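Local structure of glycine cleavage system H protein (Mycobacterium tuberculosis, 3IFT) at residues Glu21-Ile25 / Val35-Ala41; Leu45-Val51 / Glu68-Ser74; Tyr79-Ser83 / Asp112-Asp116. The protein probably shuttles the methylamine group of glycine from the P protein to the T protein of the glycine cleavage system on a covalently bound lipoyl cofactor. All coordinates share one frame; numbering follows the deposited sequence.

In the fold
From the N terminus, interaction 1 comes first: strand 23-29 turns back as strand 32-37, so the contact closes a beta hairpin and adds the start of helix 39-45. That helix leads directly into interaction 2, where 45-51 and 68-74 pair as antiparallel neighbours and close a longer excursion at the predicted lipoyl-lysine turn. Interaction 3 then packs the loop 79-83 on strand 111-114, which neighbours strand 32-37 in the larger sheet. The three follow in series, none nested or crossed. Interactions 1 and 3 touch, through Glu23 with Tyr79 and Pro81; interactions 2 and 3 lie about 22 Å apart between centres.

Interaction 1. Residues Glu21-Ile25 / Val35-Ala41; sequences EHEWI and VGITDYA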
# COMPACT_ATOMS: atom_id res chain seq x y z
N GLU A 21 4.79 -4.20 7.01
CA GLU A 21 5.66 -3.14 6.54
C GLU A 21 4.81 -1.91 6.26
O GLU A 21 5.26 -1.02 5.58
CB GLU A 21 6.43 -3.53 5.30
CG GLU A 21 7.46 -4.63 5.54
CD GLU A 21 6.81 -5.96 5.71
OE1 GLU A 21 5.95 -6.25 4.89
OE2 GLU A 21 7.14 -6.70 6.67
N HIS A 22 3.56 -1.91 6.75
CA HIS A 22 2.72 -0.71 6.84
C HIS A 22 2.12 -0.32 5.52
O HIS A 22 1.95 0.87 5.22
CB HIS A 22 3.49 0.47 7.44
CG HIS A 22 4.31 0.08 8.63
ND1 HIS A 22 3.74 -0.27 9.84
CD2 HIS A 22 5.64 -0.08 8.79
CE1 HIS A 22 4.68 -0.62 10.69
NE2 HIS A 22 5.85 -0.52 10.08
N GLU A 23 1.77 -1.32 4.76
CA GLU A 23 0.96 -1.10 3.60
C GLU A 23 -0.42 -1.57 3.89
O GLU A 23 -0.62 -2.44 4.73
CB GLU A 23 1.54 -1.79 2.39
CG GLU A 23 2.77 -1.03 1.95
CD GLU A 23 3.55 -1.69 0.84
OE1 GLU A 23 2.92 -2.38 0.01
OE2 GLU A 23 4.78 -1.52 0.82
N TRP A 24 -1.37 -0.96 3.21
CA TRP A 24 -2.73 -1.42 3.33
C TRP A 24 -3.16 -1.91 1.97
O TRP A 24 -2.59 -1.53 0.96
CB TRP A 24 -3.68 -0.35 3.87
CG TRP A 24 -3.69 0.92 3.11
CD1 TRP A 24 -2.92 2.02 3.38
CD2 TRP A 24 -4.46 1.25 1.95
NE1 TRP A 24 -3.21 3.03 2.47
CE2 TRP A 24 -4.14 2.59 1.58
CE3 TRP A 24 -5.39 0.55 1.18
CZ2 TRP A 24 -4.70 3.22 0.45
CZ3 TRP A 24 -5.96 1.19 0.10
CH2 TRP A 24 -5.60 2.51 -0.26
N ILE A 25 -4.17 -2.75 2.00
CA ILE A 25 -4.65 -3.44 0.82
C ILE A 25 -6.14 -3.40 0.94
O ILE A 25 -6.71 -3.89 1.93
CB ILE A 25 -4.17 -4.90 0.77
CG1 ILE A 25 -2.65 -4.93 0.75
CG2 ILE A 25 -4.74 -5.62 -0.49
CD1 ILE A 25 -2.00 -5.18 2.10
N VAL A 35 -3.61 -0.34 -3.01
CA VAL A 35 -2.56 -0.35 -2.04
C VAL A 35 -2.06 1.05 -1.73
O VAL A 35 -1.88 1.89 -2.62
CB VAL A 35 -1.40 -1.21 -2.59
CG1 VAL A 35 -0.29 -1.32 -1.62
CG2 VAL A 35 -1.92 -2.63 -2.98
N GLY A 36 -1.82 1.29 -0.45
CA GLY A 36 -1.17 2.49 0.00
C GLY A 36 -0.38 2.18 1.24
O GLY A 36 -0.18 1.01 1.63
N ILE A 37 0.09 3.24 1.87
CA ILE A 37 0.75 3.10 3.15
C ILE A 37 -0.18 3.57 4.23
O ILE A 37 -1.08 4.39 4.00
CB ILE A 37 2.10 3.83 3.25
CG1 ILE A 37 1.96 5.34 2.95
CG2 ILE A 37 3.13 3.18 2.33
CD1 ILE A 37 3.20 6.10 3.34
N THR A 38 0.01 3.03 5.41
CA THR A 38 -0.91 3.32 6.49
C THR A 38 -0.72 4.75 7.03
O THR A 38 0.25 5.41 6.74
CB THR A 38 -0.71 2.28 7.59
OG1 THR A 38 0.60 2.42 8.12
CG2 THR A 38 -0.87 0.86 6.95
N ASP A 39 -1.67 5.21 7.80
CA ASP A 39 -1.54 6.42 8.58
C ASP A 39 -0.29 6.45 9.43
O ASP A 39 0.43 7.44 9.46
CB ASP A 39 -2.75 6.56 9.45
CG ASP A 39 -2.81 7.88 10.16
OD1 ASP A 39 -2.20 8.84 9.68
OD2 ASP A 39 -3.51 7.93 11.20
N TYR A 40 -0.00 5.34 10.09
CA TYR A 40 1.19 5.21 10.88
C TYR A 40 2.44 5.40 10.03
O TYR A 40 3.32 6.12 10.40
CB TYR A 40 1.22 3.83 11.52
CG TYR A 40 2.55 3.45 12.08
CD1 TYR A 40 2.85 3.73 13.42
CD2 TYR A 40 3.49 2.80 11.32
CE1 TYR A 40 4.05 3.38 13.97
CE2 TYR A 40 4.72 2.45 11.86
CZ TYR A 40 4.97 2.71 13.20
OH TYR A 40 6.17 2.37 13.80
N ALA A 41 2.48 4.76 8.85
CA ALA A 41 3.62 4.83 7.96
C ALA A 41 3.86 6.26 7.47
O ALA A 41 4.98 6.76 7.50
CB ALA A 41 3.47 3.90 6.78
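The indole of Trp24 lies flat over the backbone of Gly36, with Gly36 N over the middle of the ring system, 3.3 Å above its plane. Gly36 CA makes a CH-pi contact 3.6 Å from the centroid of the five-membered ring. The first torsion explains the cover: chi1 of 55° sets CG between the backbone N and the carbonyl carbon, folding the indole back over the partner strand at a residue that has no side chain to obstruct it. Ile37 O lies at the indole edge, near its plane, while NE1 is hydrogen-bonded to Pro104 O.

Beneath the indole the strands pair antiparallel. Trp24 N gives a bond to Gly36 O (2.8 Å, N-H...O angle 161°), and Gly36 N returns a longer one to Trp24 O. Thr38 N continues the ladder to His22 O at 2.9 Å.

At the other end, Tyr40, with CG anti to its N, swings its ring from the helix to His22: CE2 sits 3.3 Å above one face of the imidazole, displaced toward its rim, with the planes inclined at 38°. His22 CB meets Ala41 CB at 3.5 Å. Thr38 OG1 accepts from Ala41 N (3.1 Å), the N-cap bond of helix 39-45, while Tyr136 OH hydrogen-bonds both Thr38 OG1 and His22 ND1. The whole is an antiparallel beta hairpin whose second strand runs into an N-capped helix.

Interaction 2. Residues Leu45-Val51 / Glu68-Ser74; sequences LGDVVFV and EVESTKS
Leu45 turns its CG anti to the backbone N (chi1 -165°), which carries CD2 onto Val69 and CD1 to Ser74 CB, 3.5 Å away. In Ser71, chi1 of 67° tucks OG in against the backbone, flanked by its own N and C, from where the hydroxyl reaches Leu45 O, while the Lys73 chain curls so that NZ reaches the same carbonyl.

Leu45 O is thus approached twice. Ser71 OG donates to it from above the carbonyl plane; the 2.5 Å length is shorter than usual for such a bond and its exact value doubtful. Lys73 NZ adds a weak bond, and NZ has a stronger partner in Ala44 O. Ser71 OG in turn accepts from Ser74 N at 2.7 Å, an ST motif, its acceptor three residues before the donor, that holds the turn 71-74 closed. Gly46, with positive phi, lets the chain leave helix 39-45 close beside Lys73 CE and Ser71 CB.

Further along, Glu70 O accepts from both Val49 N (2.8 Å) and Phe50 N (3.1 Å), the former in the carbonyl plane. Two residues facing one define a classic beta bulge, after which Glu70 N bonds back to Phe50 O. Val69 CG2 gathers Leu45 CD2, Val48 CG1 and Val51 CG2, the last from the same face of the sheet; the Leu45 CD2 contact, at 3.3 Å, is tighter than usual for carbons. On the other face the Glu70 carboxylate stands steeply to the Phe50 ring, their planes 81° apart.

Lys73 is the predicted lipoyl attachment site, unmodified here. A lysine in the tight turn between the antiparallel strands 65-71 and 75-79 is the hallmark of the lipoyl domain.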
# COMPACT_ATOMS: atom_id res chain seq x y z
N LEU A 45 7.16 8.43 8.27
CA LEU A 45 8.04 8.82 7.19
C LEU A 45 8.25 10.31 7.18
O LEU A 45 9.35 10.77 6.93
CB LEU A 45 7.42 8.39 5.86
CG LEU A 45 8.30 8.39 4.63
CD1 LEU A 45 9.36 7.28 4.74
CD2 LEU A 45 7.35 8.19 3.42
N GLY A 46 7.19 11.07 7.38
CA GLY A 46 7.25 12.51 7.23
C GLY A 46 6.53 12.89 5.95
O GLY A 46 6.06 12.03 5.19
N ASP A 47 6.44 14.18 5.70
CA ASP A 47 5.86 14.68 4.47
C ASP A 47 6.48 14.05 3.23
O ASP A 47 7.68 14.17 2.97
CB ASP A 47 5.98 16.20 4.39
CG ASP A 47 5.12 16.91 5.40
OD1 ASP A 47 4.14 16.33 5.92
OD2 ASP A 47 5.43 18.07 5.66
N VAL A 48 5.65 13.39 2.45
CA VAL A 48 6.12 12.72 1.29
C VAL A 48 6.39 13.75 0.23
O VAL A 48 5.53 14.52 -0.15
CB VAL A 48 5.13 11.69 0.80
CG1 VAL A 48 5.65 11.05 -0.46
CG2 VAL A 48 4.88 10.66 1.92
N VAL A 49 7.63 13.73 -0.20
CA VAL A 49 8.11 14.59 -1.24
C VAL A 49 8.23 13.80 -2.54
O VAL A 49 8.29 14.39 -3.61
CB VAL A 49 9.47 15.17 -0.85
CG1 VAL A 49 9.31 15.96 0.44
CG2 VAL A 49 10.46 14.07 -0.66
N PHE A 50 8.29 12.47 -2.44
CA PHE A 50 8.48 11.64 -3.62
C PHE A 50 7.98 10.21 -3.40
O PHE A 50 8.06 9.66 -2.32
CB PHE A 50 9.94 11.67 -4.07
CG PHE A 50 10.15 11.05 -5.42
CD1 PHE A 50 9.58 11.64 -6.56
CD2 PHE A 50 10.92 9.90 -5.56
CE1 PHE A 50 9.76 11.06 -7.85
CE2 PHE A 50 11.10 9.31 -6.83
CZ PHE A 50 10.52 9.89 -7.97
N VAL A 51 7.39 9.66 -4.45
CA VAL A 51 6.86 8.33 -4.50
C VAL A 51 7.31 7.70 -5.80
O VAL A 51 6.96 8.18 -6.86
CB VAL A 51 5.34 8.38 -4.50
CG1 VAL A 51 4.78 6.99 -4.68
CG2 VAL A 51 4.84 8.98 -3.17
N GLU A 68 9.19 3.09 -3.70
CA GLU A 68 9.66 3.69 -2.51
C GLU A 68 8.85 4.92 -2.32
O GLU A 68 8.33 5.52 -3.26
CB GLU A 68 11.17 4.01 -2.60
CG GLU A 68 11.53 5.03 -3.65
CD GLU A 68 12.89 5.66 -3.43
OE1 GLU A 68 13.85 4.93 -3.05
OE2 GLU A 68 13.00 6.91 -3.65
N VAL A 69 8.72 5.29 -1.06
CA VAL A 69 8.09 6.50 -0.68
C VAL A 69 9.15 7.25 0.13
O VAL A 69 9.88 6.66 0.93
CB VAL A 69 6.83 6.25 0.15
CG1 VAL A 69 7.20 5.46 1.42
CG2 VAL A 69 6.18 7.55 0.45
N GLU A 70 9.24 8.54 -0.09
CA GLU A 70 10.36 9.32 0.37
C GLU A 70 9.84 10.63 0.95
O GLU A 70 9.06 11.33 0.31
CB GLU A 70 11.34 9.53 -0.79
CG GLU A 70 12.32 10.65 -0.67
CD GLU A 70 13.42 10.58 -1.76
OE1 GLU A 70 13.48 9.58 -2.51
OE2 GLU A 70 14.23 11.54 -1.84
N SER A 71 10.26 10.92 2.18
CA SER A 71 10.11 12.23 2.77
C SER A 71 11.47 12.90 2.63
O SER A 71 12.43 12.27 2.19
CB SER A 71 9.75 12.12 4.25
OG SER A 71 10.82 11.56 5.04
N THR A 72 11.60 14.15 3.09
CA THR A 72 12.94 14.75 3.08
C THR A 72 13.87 14.01 4.06
O THR A 72 15.06 13.91 3.83
CB THR A 72 12.93 16.24 3.42
OG1 THR A 72 12.37 16.43 4.72
CG2 THR A 72 12.13 16.99 2.37
N LYS A 73 13.31 13.45 5.12
CA LYS A 73 14.15 12.75 6.10
C LYS A 73 14.32 11.26 5.86
O LYS A 73 15.36 10.69 6.20
CB LYS A 73 13.62 13.01 7.50
CG LYS A 73 12.19 12.52 7.80
CD LYS A 73 11.73 12.92 9.24
CE LYS A 73 10.46 12.24 9.65
NZ LYS A 73 10.64 10.75 9.76
N SER A 74 13.30 10.61 5.28
CA SER A 74 13.26 9.16 5.21
C SER A 74 12.85 8.63 3.84
O SER A 74 12.08 9.25 3.08
CB SER A 74 12.29 8.60 6.24
OG SER A 74 12.68 8.92 7.56

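Interaction 3. Residues Tyr79-Ser83 / Asp112-Asp116; sequences YAPIS and DIQVD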
# COMPACT_ATOMS: atom_id res chain seq x y z
N TYR A 79 6.53 -2.49 -0.99
CA TYR A 79 6.51 -3.89 -1.39
C TYR A 79 5.16 -4.24 -1.99
O TYR A 79 4.14 -3.71 -1.58
CB TYR A 79 6.75 -4.76 -0.19
CG TYR A 79 8.03 -4.45 0.51
CD1 TYR A 79 9.24 -4.91 0.02
CD2 TYR A 79 8.04 -3.62 1.61
CE1 TYR A 79 10.42 -4.61 0.65
CE2 TYR A 79 9.23 -3.32 2.24
CZ TYR A 79 10.41 -3.83 1.75
OH TYR A 79 11.59 -3.54 2.36
N ALA A 80 5.16 -5.12 -2.98
CA ALA A 80 3.93 -5.70 -3.50
C ALA A 80 3.36 -6.55 -2.36
O ALA A 80 4.01 -7.48 -1.88
CB ALA A 80 4.21 -6.51 -4.76
N PRO A 81 2.16 -6.18 -1.83
CA PRO A 81 1.65 -7.02 -0.76
C PRO A 81 1.15 -8.36 -1.31
O PRO A 81 1.12 -9.34 -0.59
CB PRO A 81 0.47 -6.20 -0.19
CG PRO A 81 0.56 -4.89 -0.85
CD PRO A 81 1.19 -5.13 -2.16
N ILE A 82 0.80 -8.38 -2.59
CA ILE A 82 0.37 -9.59 -3.28
C ILE A 82 0.99 -9.65 -4.65
O ILE A 82 1.54 -8.68 -5.13
CB ILE A 82 -1.17 -9.66 -3.42
CG1 ILE A 82 -1.71 -8.51 -4.25
CG2 ILE A 82 -1.81 -9.74 -2.04
CD1 ILE A 82 -3.04 -8.83 -5.03
N SER A 83 0.95 -10.83 -5.24
CA SER A 83 1.41 -11.03 -6.59
C SER A 83 0.31 -10.62 -7.51
O SER A 83 -0.87 -10.86 -7.26
CB SER A 83 1.77 -12.51 -6.84
OG SER A 83 2.88 -12.86 -6.04
N ASP A 112 -2.73 0.00 -7.70
CA ASP A 112 -3.61 -1.12 -7.68
C ASP A 112 -2.84 -2.29 -8.21
O ASP A 112 -2.03 -2.15 -9.13
CB ASP A 112 -4.81 -0.92 -8.59
CG ASP A 112 -5.75 0.09 -8.10
OD1 ASP A 112 -5.64 0.55 -6.94
OD2 ASP A 112 -6.61 0.45 -8.92
N ILE A 113 -3.13 -3.45 -7.67
CA ILE A 113 -2.55 -4.66 -8.21
C ILE A 113 -3.75 -5.45 -8.65
O ILE A 113 -4.76 -5.51 -7.96
CB ILE A 113 -1.67 -5.42 -7.19
CG1 ILE A 113 -0.52 -4.51 -6.73
CG2 ILE A 113 -1.15 -6.72 -7.81
CD1 ILE A 113 0.27 -5.01 -5.54
N GLN A 114 -3.69 -5.94 -9.88
CA GLN A 114 -4.76 -6.74 -10.41
C GLN A 114 -4.20 -8.16 -10.46
O GLN A 114 -3.04 -8.36 -10.81
CB GLN A 114 -5.13 -6.24 -11.80
CG GLN A 114 -6.38 -6.81 -12.35
CD GLN A 114 -6.78 -6.19 -13.69
OE1 GLN A 114 -6.08 -5.35 -14.23
NE2 GLN A 114 -7.91 -6.63 -14.23
N VAL A 115 -5.01 -9.11 -10.06
CA VAL A 115 -4.63 -10.50 -10.08
C VAL A 115 -5.48 -11.18 -11.11
O VAL A 115 -6.69 -10.92 -11.25
CB VAL A 115 -4.80 -11.20 -8.72
CG1 VAL A 115 -4.47 -10.23 -7.57
CG2 VAL A 115 -6.22 -11.73 -8.57
N ASP A 116 -4.83 -12.00 -11.89
CA ASP A 116 -5.51 -13.02 -12.60
C ASP A 116 -5.19 -14.35 -11.90
O ASP A 116 -4.02 -14.76 -11.85
CB ASP A 116 -5.03 -13.05 -14.04
CG ASP A 116 -6.08 -13.54 -14.96
OD1 ASP A 116 -7.22 -13.02 -14.82
OD2 ASP A 116 -5.80 -14.43 -15.78
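Within the lipoyl-domain fold, Ile113 of strand 111-114 points its side chain at the loop 79-83, where the chain passes from strand 75-79 to strand 84-89. No hydrogen bond crosses the contact; it is mostly aliphatic, with the backbone oxygens of Ile82 and Ser83 also in touch.

Ile113 divides its two branches between successive loop residues. Its CG1 lies anti to the carbonyl carbon (chi1 -60°), sending CD1 obliquely to the Pro81 ring, 3.5 Å from CD. CG2, anti to the backbone N, instead runs along Ile82: the two isoleucines slide past each other in opposite directions, and Ile82 CD1 is 4.0 Å from Ile113 CG2.

Ala80 CB adds a looser touch, 4.3 Å from Ile113 CD1. Beyond the segments, Phe66 touches Ala80 and Ile113, and Val33 of strand 32-37 touches Ile82 and Ile113. Leu123 packs on both Ile82 and Val115, so that helix 123-126 also borders this apolar patch.

Val115 meets Ile82 at about a right angle rather than alongside. Its CG1 lies 3.7 Å from Ser83 O and 3.2 Å from Ile82 CD1, the latter so tight that it may reflect coordinate error.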